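Local coordinates for periplasmic protein TorT (Vibrio parahaemolyticus, PDB 3O1I), which probably binds trimethylamine N-oxide or a related small solute in the periplasm and passes the signal to a membrane sensor kinase such as TorS, at residues I8-P13 with Y25-E30; A66-T71 with M258-Y263; A92-L97 with V250-L255; V111-Y116 with P275-L280. All coordinates share one frame; numbering follows the deposited sequence.

How the contacts relate
Contact 1 closes first, a short local loop that lays helix 18-32 against strand 7-12, and it is complete before the others open. Contact 2 then joins strand 66-69, next to 7-12 in the same sheet, to helix 249-263, closing a loop of 186 residues that includes the whole sheet of the second lobe. Contact 3 is nested inside that loop, using the loop after strand 90-92 and an earlier turn of the same helix. Contact 4 crosses both, since it opens inside them at 111-116 and closes beyond them at 275-280. Contacts 1 to 3 thus build one face of the N-terminal lobe, while contact 4 pairs two connections leading to the other lobe.

Contact 1. Residues I8-P13 with Y25-E30; sequences ICAIYP and YGMVSE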
# COMPACT_ATOMS: atom_id res chain seq x y z
N ILE D 8 -25.64 -4.93 -27.24
CA ILE D 8 -25.68 -5.95 -26.20
C ILE D 8 -24.59 -5.58 -25.19
O ILE D 8 -23.41 -5.54 -25.52
CB ILE D 8 -25.40 -7.35 -26.77
CG1 ILE D 8 -26.54 -7.77 -27.71
CG2 ILE D 8 -25.24 -8.35 -25.62
CD1 ILE D 8 -26.32 -9.11 -28.38
N CYS D 9 -25.03 -5.33 -23.96
CA CYS D 9 -24.15 -4.90 -22.88
C CYS D 9 -24.05 -5.95 -21.76
O CYS D 9 -25.01 -6.14 -21.00
CB CYS D 9 -24.72 -3.59 -22.33
SG CYS D 9 -23.60 -2.37 -21.56
N ALA D 10 -22.90 -6.62 -21.67
CA ALA D 10 -22.68 -7.65 -20.64
C ALA D 10 -22.10 -7.07 -19.35
O ALA D 10 -21.03 -6.46 -19.34
CB ALA D 10 -21.77 -8.75 -21.19
N ILE D 11 -22.82 -7.29 -18.25
CA ILE D 11 -22.42 -6.78 -16.94
C ILE D 11 -22.03 -7.88 -15.95
O ILE D 11 -22.89 -8.46 -15.28
CB ILE D 11 -23.57 -5.92 -16.33
CG1 ILE D 11 -23.90 -4.77 -17.28
CG2 ILE D 11 -23.17 -5.36 -14.97
CD1 ILE D 11 -22.67 -4.05 -17.81
N TYR D 12 -20.73 -8.13 -15.85
CA TYR D 12 -20.22 -9.15 -14.92
C TYR D 12 -20.15 -8.61 -13.49
O TYR D 12 -20.37 -7.42 -13.25
CB TYR D 12 -18.81 -9.56 -15.29
CG TYR D 12 -18.58 -9.94 -16.73
CD1 TYR D 12 -19.65 -10.23 -17.59
CD2 TYR D 12 -17.28 -10.10 -17.21
CE1 TYR D 12 -19.42 -10.67 -18.89
CE2 TYR D 12 -17.05 -10.54 -18.51
CZ TYR D 12 -18.11 -10.83 -19.34
OH TYR D 12 -17.85 -11.31 -20.59
N PRO D 13 -19.87 -9.48 -12.52
CA PRO D 13 -19.77 -9.02 -11.13
C PRO D 13 -18.29 -8.67 -10.88
O PRO D 13 -17.95 -7.99 -9.92
CB PRO D 13 -20.24 -10.23 -10.34
CG PRO D 13 -19.72 -11.37 -11.16
CD PRO D 13 -20.01 -10.95 -12.59
N TYR D 25 -14.69 -15.38 -22.62
CA TYR D 25 -14.38 -15.97 -23.93
C TYR D 25 -15.67 -16.42 -24.61
O TYR D 25 -15.79 -16.40 -25.84
CB TYR D 25 -13.46 -17.18 -23.74
CG TYR D 25 -12.77 -17.67 -25.00
CD1 TYR D 25 -11.85 -16.87 -25.66
CD2 TYR D 25 -13.02 -18.96 -25.51
CE1 TYR D 25 -11.19 -17.32 -26.80
CE2 TYR D 25 -12.36 -19.42 -26.65
CZ TYR D 25 -11.45 -18.60 -27.29
OH TYR D 25 -10.77 -19.01 -28.42
N GLY D 26 -16.63 -16.81 -23.78
CA GLY D 26 -17.91 -17.29 -24.25
C GLY D 26 -18.81 -16.25 -24.89
O GLY D 26 -19.45 -16.53 -25.91
N MET D 27 -18.87 -15.07 -24.29
CA MET D 27 -19.68 -13.99 -24.82
C MET D 27 -18.90 -13.30 -25.93
O MET D 27 -19.47 -12.89 -26.94
CB MET D 27 -20.00 -12.99 -23.72
CG MET D 27 -20.74 -13.63 -22.58
SD MET D 27 -21.13 -12.44 -21.32
CE MET D 27 -22.93 -12.40 -21.39
N VAL D 28 -17.59 -13.19 -25.74
CA VAL D 28 -16.75 -12.56 -26.73
C VAL D 28 -16.78 -13.32 -28.04
O VAL D 28 -17.18 -12.79 -29.07
CB VAL D 28 -15.30 -12.50 -26.26
CG1 VAL D 28 -14.41 -12.04 -27.41
CG2 VAL D 28 -15.19 -11.55 -25.11
N SER D 29 -16.34 -14.57 -28.00
CA SER D 29 -16.31 -15.40 -29.20
C SER D 29 -17.68 -15.58 -29.84
O SER D 29 -17.79 -15.69 -31.06
CB SER D 29 -15.71 -16.76 -28.86
OG SER D 29 -14.44 -16.60 -28.25
N GLU D 30 -18.73 -15.62 -29.02
CA GLU D 30 -20.09 -15.78 -29.51
C GLU D 30 -20.69 -14.44 -29.95
O GLU D 30 -21.87 -14.35 -30.29
CB GLU D 30 -20.98 -16.41 -28.43
CG GLU D 30 -22.38 -16.78 -28.91
CD GLU D 30 -22.37 -17.86 -29.98
OE1 GLU D 30 -21.64 -17.69 -30.98
OE2 GLU D 30 -23.10 -18.86 -29.83
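Met-27 reaches from helix 18-32 to strand 7-12 and lays its sulfur between Ala-10 and Tyr-12. With CG anti to the carbonyl carbon (chi1 -59°) and chi2 extended, the chain runs straight out from the helix, then bends at chi3, so that the methyl is carried toward Ile-68 of strand 66-69. SD of Met-27 lies 3.7 Å from Ala-10 CB, and CE of Met-27 sits 3.8 Å from that same methyl. Alanine suits this place because a small residue lets the long, flexible methionine settle close to the strand. The helix packs over its own strand within the beta-alpha-beta unit 7-12, 18-32 and 37-42, which opens the Rossmann-like N-terminal lobe of a type I periplasmic binding protein. Tyr-12, two residues on, faces the same side of the sheet, and its side chain runs past that of Met-27 in the opposite direction. The result is a Met-aromatic contact at the ring edge: SD of Met-27 is 4.8 Å from the Tyr-12 ring centroid and 79° off the ring normal, with CE1 of Tyr-12 3.5 Å from SD. The phenol oxygen of Tyr-12 is hydrogen-bonded to Asn-24, and Trp-20 meets the ring as well.

Contact 2. Residues A66-T71 with M258-Y263; sequences AIILGT and MQAAHY
Ala-260 is the residue through which the helical turn 258-263 touches strand 66-69, meeting both Ala-66 and Ile-68. At Met-258 the CB points away from the strand; its carbonyl O takes the amide N of His-262 at 2.8 Å, an ordinary helical bond. Gln-259 runs along the flank, packing on Phe-91 of the next strand, while its amide nitrogen makes weak hydrogen bonds to the carbonyls of Glu-270 and Lys-271. Ala-260 comes next, and its CB points toward the strand. CB of Ala-260 lies 4.2 Å from Ala-66 CB, methyl against methyl, and 4.5 Å from Ile-68 CG1. Such small residues bring the backbones close, with the CA atoms of Ala-66 and Ala-260 6.3 Å apart. Here a helix from late in the sequence covers the parallel sheet of the N-terminal lobe, the return of the chain that is characteristic of type I periplasmic binding proteins. Ile-68 adds a smaller, looser contact through CG1; the two alanines carry most of the interface, and Phe-91 of strand 90-92 also touches both of them. After Ala-261, which packs on Gln-34, Tyr-263 starts toward the strand from its CB but packs on Tyr-269.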
# COMPACT_ATOMS: atom_id res chain seq x y z
N ALA D 66 -30.56 -4.78 -25.45
CA ALA D 66 -30.76 -5.82 -24.45
C ALA D 66 -29.45 -5.96 -23.70
O ALA D 66 -28.36 -5.86 -24.29
CB ALA D 66 -31.13 -7.14 -25.13
N ILE D 67 -29.53 -6.17 -22.39
CA ILE D 67 -28.33 -6.32 -21.59
C ILE D 67 -28.29 -7.62 -20.79
O ILE D 67 -29.27 -8.00 -20.14
CB ILE D 67 -28.15 -5.14 -20.61
CG1 ILE D 67 -29.32 -5.10 -19.63
CG2 ILE D 67 -28.05 -3.84 -21.39
CD1 ILE D 67 -29.22 -3.98 -18.61
N ILE D 68 -27.14 -8.29 -20.86
CA ILE D 68 -26.91 -9.55 -20.16
C ILE D 68 -26.22 -9.21 -18.84
O ILE D 68 -25.05 -8.83 -18.81
CB ILE D 68 -26.00 -10.48 -20.97
CG1 ILE D 68 -26.31 -10.34 -22.46
CG2 ILE D 68 -26.26 -11.91 -20.57
CD1 ILE D 68 -25.36 -11.09 -23.34
N LEU D 69 -26.96 -9.37 -17.76
CA LEU D 69 -26.49 -9.07 -16.42
C LEU D 69 -26.06 -10.27 -15.55
O LEU D 69 -26.80 -11.26 -15.41
CB LEU D 69 -27.59 -8.26 -15.71
CG LEU D 69 -27.70 -8.20 -14.19
CD1 LEU D 69 -26.52 -7.45 -13.61
CD2 LEU D 69 -29.00 -7.51 -13.80
N GLY D 70 -24.86 -10.17 -14.97
CA GLY D 70 -24.36 -11.19 -14.06
C GLY D 70 -24.34 -10.53 -12.69
O GLY D 70 -23.29 -10.07 -12.24
N THR D 71 -25.49 -10.48 -12.03
CA THR D 71 -25.61 -9.80 -10.74
C THR D 71 -24.71 -10.21 -9.59
O THR D 71 -24.42 -11.39 -9.38
CB THR D 71 -27.04 -9.84 -10.17
OG1 THR D 71 -27.38 -11.19 -9.85
CG2 THR D 71 -28.02 -9.30 -11.17
N MET D 258 -26.20 -15.51 -27.42
CA MET D 258 -27.21 -16.02 -28.34
C MET D 258 -28.60 -15.65 -27.87
O MET D 258 -29.39 -15.11 -28.64
CB MET D 258 -27.09 -17.54 -28.45
CG MET D 258 -28.16 -18.18 -29.31
SD MET D 258 -28.81 -19.67 -28.55
CE MET D 258 -30.07 -18.97 -27.41
N GLN D 259 -28.91 -15.96 -26.62
CA GLN D 259 -30.23 -15.64 -26.07
C GLN D 259 -30.70 -14.23 -26.44
O GLN D 259 -31.78 -14.06 -27.00
CB GLN D 259 -30.25 -15.79 -24.55
CG GLN D 259 -30.11 -17.21 -24.03
CD GLN D 259 -30.70 -17.35 -22.64
OE1 GLN D 259 -30.44 -16.53 -21.76
NE2 GLN D 259 -31.51 -18.38 -22.44
N ALA D 260 -29.90 -13.22 -26.12
CA ALA D 260 -30.27 -11.84 -26.41
C ALA D 260 -30.22 -11.55 -27.91
O ALA D 260 -31.08 -10.85 -28.43
CB ALA D 260 -29.37 -10.88 -25.65
N ALA D 261 -29.22 -12.09 -28.60
CA ALA D 261 -29.09 -11.85 -30.03
C ALA D 261 -30.29 -12.42 -30.81
O ALA D 261 -30.61 -11.95 -31.91
CB ALA D 261 -27.79 -12.46 -30.55
N HIS D 262 -30.94 -13.42 -30.24
CA HIS D 262 -32.10 -14.06 -30.85
C HIS D 262 -33.37 -13.29 -30.52
O HIS D 262 -34.19 -13.03 -31.39
CB HIS D 262 -32.23 -15.51 -30.36
CG HIS D 262 -31.50 -16.50 -31.22
ND1 HIS D 262 -30.28 -16.23 -31.80
CD2 HIS D 262 -31.82 -17.76 -31.59
CE1 HIS D 262 -29.88 -17.28 -32.50
NE2 HIS D 262 -30.80 -18.23 -32.38
N TYR D 263 -33.53 -12.93 -29.26
CA TYR D 263 -34.70 -12.16 -28.83
C TYR D 263 -34.70 -10.81 -29.55
O TYR D 263 -35.72 -10.12 -29.58
CB TYR D 263 -34.66 -11.93 -27.33
CG TYR D 263 -35.71 -10.98 -26.83
CD1 TYR D 263 -36.97 -11.43 -26.44
CD2 TYR D 263 -35.44 -9.62 -26.74
CE1 TYR D 263 -37.93 -10.55 -25.97
CE2 TYR D 263 -36.40 -8.73 -26.27
CZ TYR D 263 -37.65 -9.20 -25.89
OH TYR D 263 -38.59 -8.32 -25.41

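Contact 3. Residues A92-L97 with V250-L255; sequences ATVNQL and VQQGRL
Torsions set Val-94 and Gln-252 against each other. In Val-94, CG2 stands anti to the carbonyl carbon and CG1 anti to the backbone N (chi1 177°), so that both methyls border the end of the Gln-252 side chain, CG2 lying nearer helix 249-263. Gln-252 leaves the helix toward the loop and stays extended beyond CG, with chi2 166°, which brings its amide end to those methyls. The two side chains cross at about a right angle, and CD of Gln-252 lies 4.6 Å from CG2 of Val-94. Thr-93 adds its methyl, which chi1 places on the helix side: CG2 of Thr-93 comes within 4.5 Å of the carbonyl O of Gln-252. The backbones are near here, the CA atoms of Thr-93 and Gly-253 being 7.0 Å apart, and glycine offers a slim helix surface beside the threonine. The loop follows strand 90-92 at the C-terminal end of the sheet's strands, where Rossmann-like lobes of this family usually carry their ligand-facing loops. Helix 18-32 covers the same loop: Met-27 touches Thr-93, and Tyr-19 and Trp-20 pack on Val-94. Methyl groups beside the amide and backbone of a helix make loose van der Waals packing, so shape rather than polar pairing joins loop and helix.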
# COMPACT_ATOMS: atom_id res chain seq x y z
N ALA D 92 -30.22 -12.92 -17.74
CA ALA D 92 -29.35 -13.38 -16.65
C ALA D 92 -28.26 -14.25 -17.29
O ALA D 92 -28.55 -15.14 -18.08
CB ALA D 92 -30.15 -14.18 -15.63
N THR D 93 -26.99 -13.98 -16.95
CA THR D 93 -25.88 -14.73 -17.53
C THR D 93 -25.37 -15.90 -16.72
O THR D 93 -25.10 -16.96 -17.29
CB THR D 93 -24.65 -13.85 -17.79
OG1 THR D 93 -25.07 -12.59 -18.32
CG2 THR D 93 -23.70 -14.54 -18.78
N VAL D 94 -25.19 -15.73 -15.41
CA VAL D 94 -24.68 -16.84 -14.61
C VAL D 94 -25.27 -16.91 -13.24
O VAL D 94 -25.19 -17.94 -12.59
CB VAL D 94 -23.15 -16.76 -14.47
CG1 VAL D 94 -22.66 -17.87 -13.58
CG2 VAL D 94 -22.49 -16.87 -15.83
N ASN D 95 -25.88 -15.83 -12.78
CA ASN D 95 -26.45 -15.87 -11.45
C ASN D 95 -27.95 -15.65 -11.39
O ASN D 95 -28.55 -15.04 -12.28
CB ASN D 95 -25.71 -14.85 -10.56
CG ASN D 95 -24.21 -15.13 -10.49
OD1 ASN D 95 -23.77 -16.06 -9.82
ND2 ASN D 95 -23.41 -14.34 -11.22
N GLN D 96 -28.55 -16.17 -10.34
CA GLN D 96 -29.98 -16.06 -10.13
C GLN D 96 -30.37 -14.59 -10.05
O GLN D 96 -29.83 -13.85 -9.22
CB GLN D 96 -30.37 -16.77 -8.84
CG GLN D 96 -31.86 -16.92 -8.63
CD GLN D 96 -32.56 -17.40 -9.88
OE1 GLN D 96 -31.99 -18.13 -10.69
NE2 GLN D 96 -33.81 -16.98 -10.05
N LEU D 97 -31.30 -14.16 -10.90
CA LEU D 97 -31.78 -12.78 -10.91
C LEU D 97 -33.24 -12.75 -10.47
O LEU D 97 -34.14 -12.83 -11.29
CB LEU D 97 -31.65 -12.18 -12.31
CG LEU D 97 -32.17 -10.75 -12.49
CD1 LEU D 97 -31.62 -9.85 -11.38
CD2 LEU D 97 -31.74 -10.23 -13.85
N VAL D 250 -17.19 -21.30 -20.80
CA VAL D 250 -17.07 -20.68 -22.11
C VAL D 250 -18.39 -20.79 -22.85
O VAL D 250 -18.84 -19.83 -23.47
CB VAL D 250 -15.99 -21.36 -22.97
CG1 VAL D 250 -16.03 -20.79 -24.37
CG2 VAL D 250 -14.62 -21.15 -22.35
N GLN D 251 -19.03 -21.95 -22.77
CA GLN D 251 -20.31 -22.15 -23.43
C GLN D 251 -21.43 -21.42 -22.70
O GLN D 251 -22.36 -20.93 -23.33
CB GLN D 251 -20.64 -23.64 -23.51
CG GLN D 251 -22.02 -23.94 -24.04
CD GLN D 251 -22.20 -25.41 -24.35
OE1 GLN D 251 -22.29 -26.25 -23.45
NE2 GLN D 251 -22.23 -25.74 -25.64
N GLN D 252 -21.35 -21.36 -21.36
CA GLN D 252 -22.37 -20.70 -20.56
C GLN D 252 -22.44 -19.24 -20.98
O GLN D 252 -23.46 -18.58 -20.80
CB GLN D 252 -22.06 -20.82 -19.07
CG GLN D 252 -23.31 -20.87 -18.22
CD GLN D 252 -23.05 -21.31 -16.79
OE1 GLN D 252 -22.25 -22.22 -16.55
NE2 GLN D 252 -23.73 -20.70 -15.84
N GLY D 253 -21.34 -18.76 -21.55
CA GLY D 253 -21.29 -17.40 -22.02
C GLY D 253 -21.99 -17.29 -23.35
O GLY D 253 -22.92 -16.49 -23.52
N ARG D 254 -21.54 -18.10 -24.31
CA ARG D 254 -22.12 -18.13 -25.65
C ARG D 254 -23.64 -18.17 -25.54
O ARG D 254 -24.35 -17.46 -26.24
CB ARG D 254 -21.62 -19.36 -26.42
CG ARG D 254 -20.14 -19.35 -26.75
CD ARG D 254 -19.68 -20.73 -27.25
NE ARG D 254 -18.27 -20.77 -27.64
CZ ARG D 254 -17.77 -20.13 -28.70
NH1 ARG D 254 -18.57 -19.39 -29.47
NH2 ARG D 254 -16.48 -20.22 -28.99
N LEU D 255 -24.13 -19.01 -24.65
CA LEU D 255 -25.55 -19.14 -24.44
C LEU D 255 -26.25 -17.79 -24.21
O LEU D 255 -27.24 -17.49 -24.88
CB LEU D 255 -25.80 -20.10 -23.27
CG LEU D 255 -27.21 -20.30 -22.70
CD1 LEU D 255 -28.26 -20.26 -23.80
CD2 LEU D 255 -27.26 -21.62 -21.93

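Contact 4. Residues V111-Y116 with P275-L280; sequences VGVDWY and PIIKPL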
# COMPACT_ATOMS: atom_id res chain seq x y z
N VAL D 111 -29.70 -17.90 -18.64
CA VAL D 111 -28.88 -19.11 -18.61
C VAL D 111 -28.42 -19.28 -17.17
O VAL D 111 -28.40 -18.33 -16.40
CB VAL D 111 -27.66 -18.99 -19.56
CG1 VAL D 111 -27.56 -17.60 -20.12
CG2 VAL D 111 -26.37 -19.38 -18.84
N GLY D 112 -28.07 -20.51 -16.80
CA GLY D 112 -27.63 -20.75 -15.44
C GLY D 112 -27.75 -22.20 -15.03
O GLY D 112 -28.82 -22.80 -15.11
N VAL D 113 -26.64 -22.75 -14.58
CA VAL D 113 -26.57 -24.14 -14.15
C VAL D 113 -26.85 -24.33 -12.67
O VAL D 113 -26.16 -23.77 -11.83
CB VAL D 113 -25.18 -24.71 -14.46
CG1 VAL D 113 -25.07 -26.12 -13.92
CG2 VAL D 113 -24.93 -24.66 -15.96
N ASP D 114 -27.87 -25.12 -12.34
CA ASP D 114 -28.21 -25.41 -10.95
C ASP D 114 -26.99 -26.10 -10.34
O ASP D 114 -26.61 -27.20 -10.76
CB ASP D 114 -29.42 -26.35 -10.89
CG ASP D 114 -29.81 -26.73 -9.46
OD1 ASP D 114 -29.16 -26.25 -8.51
OD2 ASP D 114 -30.77 -27.52 -9.29
N TRP D 115 -26.37 -25.45 -9.36
CA TRP D 115 -25.17 -26.02 -8.75
C TRP D 115 -25.39 -27.28 -7.94
O TRP D 115 -24.43 -28.00 -7.64
CB TRP D 115 -24.46 -24.94 -7.94
CG TRP D 115 -23.80 -23.97 -8.86
CD1 TRP D 115 -24.43 -23.06 -9.65
CD2 TRP D 115 -22.42 -23.94 -9.22
NE1 TRP D 115 -23.53 -22.47 -10.50
CE2 TRP D 115 -22.28 -22.99 -10.25
CE3 TRP D 115 -21.29 -24.62 -8.77
CZ2 TRP D 115 -21.06 -22.71 -10.86
CZ3 TRP D 115 -20.07 -24.35 -9.37
CH2 TRP D 115 -19.96 -23.40 -10.40
N TYR D 116 -26.65 -27.56 -7.60
CA TYR D 116 -27.01 -28.76 -6.84
C TYR D 116 -26.37 -29.97 -7.51
O TYR D 116 -25.84 -30.85 -6.84
CB TYR D 116 -28.53 -28.93 -6.86
CG TYR D 116 -29.03 -30.21 -6.22
CD1 TYR D 116 -29.45 -30.23 -4.90
CD2 TYR D 116 -29.11 -31.40 -6.96
CE1 TYR D 116 -29.94 -31.40 -4.31
CE2 TYR D 116 -29.59 -32.58 -6.38
CZ TYR D 116 -30.00 -32.56 -5.06
OH TYR D 116 -30.50 -33.69 -4.47
N PRO D 275 -26.31 -25.34 -19.78
CA PRO D 275 -25.54 -26.46 -20.32
C PRO D 275 -25.60 -27.68 -19.41
O PRO D 275 -26.11 -27.61 -18.28
CB PRO D 275 -24.11 -25.90 -20.41
CG PRO D 275 -24.32 -24.43 -20.50
CD PRO D 275 -25.41 -24.21 -19.48
N ILE D 276 -25.09 -28.80 -19.91
CA ILE D 276 -25.11 -30.02 -19.14
C ILE D 276 -23.76 -30.26 -18.48
O ILE D 276 -22.72 -30.26 -19.15
CB ILE D 276 -25.48 -31.24 -20.03
CG1 ILE D 276 -25.37 -32.54 -19.22
CG2 ILE D 276 -24.59 -31.26 -21.27
CD1 ILE D 276 -25.85 -33.78 -19.94
N ILE D 277 -23.80 -30.44 -17.17
CA ILE D 277 -22.60 -30.67 -16.36
C ILE D 277 -21.90 -31.98 -16.74
O ILE D 277 -22.53 -33.03 -16.78
CB ILE D 277 -22.98 -30.68 -14.87
CG1 ILE D 277 -23.51 -29.31 -14.47
CG2 ILE D 277 -21.78 -31.07 -14.02
CD1 ILE D 277 -24.49 -29.35 -13.33
N LYS D 278 -20.61 -31.90 -17.03
CA LYS D 278 -19.84 -33.08 -17.42
C LYS D 278 -18.77 -33.49 -16.39
O LYS D 278 -17.96 -32.66 -15.96
CB LYS D 278 -19.18 -32.84 -18.77
CG LYS D 278 -18.43 -34.05 -19.30
CD LYS D 278 -17.16 -33.66 -20.03
CE LYS D 278 -16.39 -34.90 -20.51
NZ LYS D 278 -15.88 -35.78 -19.41
N PRO D 279 -18.75 -34.77 -15.98
CA PRO D 279 -17.79 -35.32 -15.01
C PRO D 279 -16.39 -35.37 -15.62
O PRO D 279 -16.23 -35.83 -16.74
CB PRO D 279 -18.32 -36.72 -14.75
CG PRO D 279 -19.77 -36.61 -15.03
CD PRO D 279 -19.80 -35.76 -16.27
N LEU D 280 -15.39 -34.89 -14.87
CA LEU D 280 -14.01 -34.90 -15.35
C LEU D 280 -13.06 -35.63 -14.40
O LEU D 280 -13.20 -35.54 -13.18
CB LEU D 280 -13.49 -33.48 -15.56
CG LEU D 280 -13.78 -32.73 -16.86
CD1 LEU D 280 -13.11 -31.35 -16.80
CD2 LEU D 280 -13.24 -33.50 -18.04
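Val-113 and Pro-275 mark the closest approach of the two backbones, with their CA atoms 6.7 Å apart. Both segments are largely extended and run in broadly the same direction, diverging beyond this point. They belong to the connections between the lobes of a type I periplasmic binding protein: segment 111-116 leads from strand 107-110 of the first sheet into helix 116-127, whereas segment 275-280 ends in strand 278-280. Gly-112 takes backbone angles (phi 159°, psi 125°) at which a CB would jam against the preceding carbonyl O, so glycine fits the bend. Val-113 then faces the other segment, and its fork serves two partners. CG2 of Val-113 lies 3.6 Å from CD of Pro-275, against the edge of a rigid ring, while CG1 of Val-113 lies 3.6 Å from CG1 of Ile-277; in both pairs the side chains cross obliquely. Ile-277, a branched apolar residue suited to this partly buried seam, stretches its CD1 to 4.0 Å from the carbonyl O of Asp-114 and also packs on Trp-117 and Met-118. Asp-114, more exposed, makes a capping bond before helix 116-127: Tyr-116 N meets OD1 of Asp-114 at 3.0 Å, nearly straight at 160° and approaching from above the carboxylate plane.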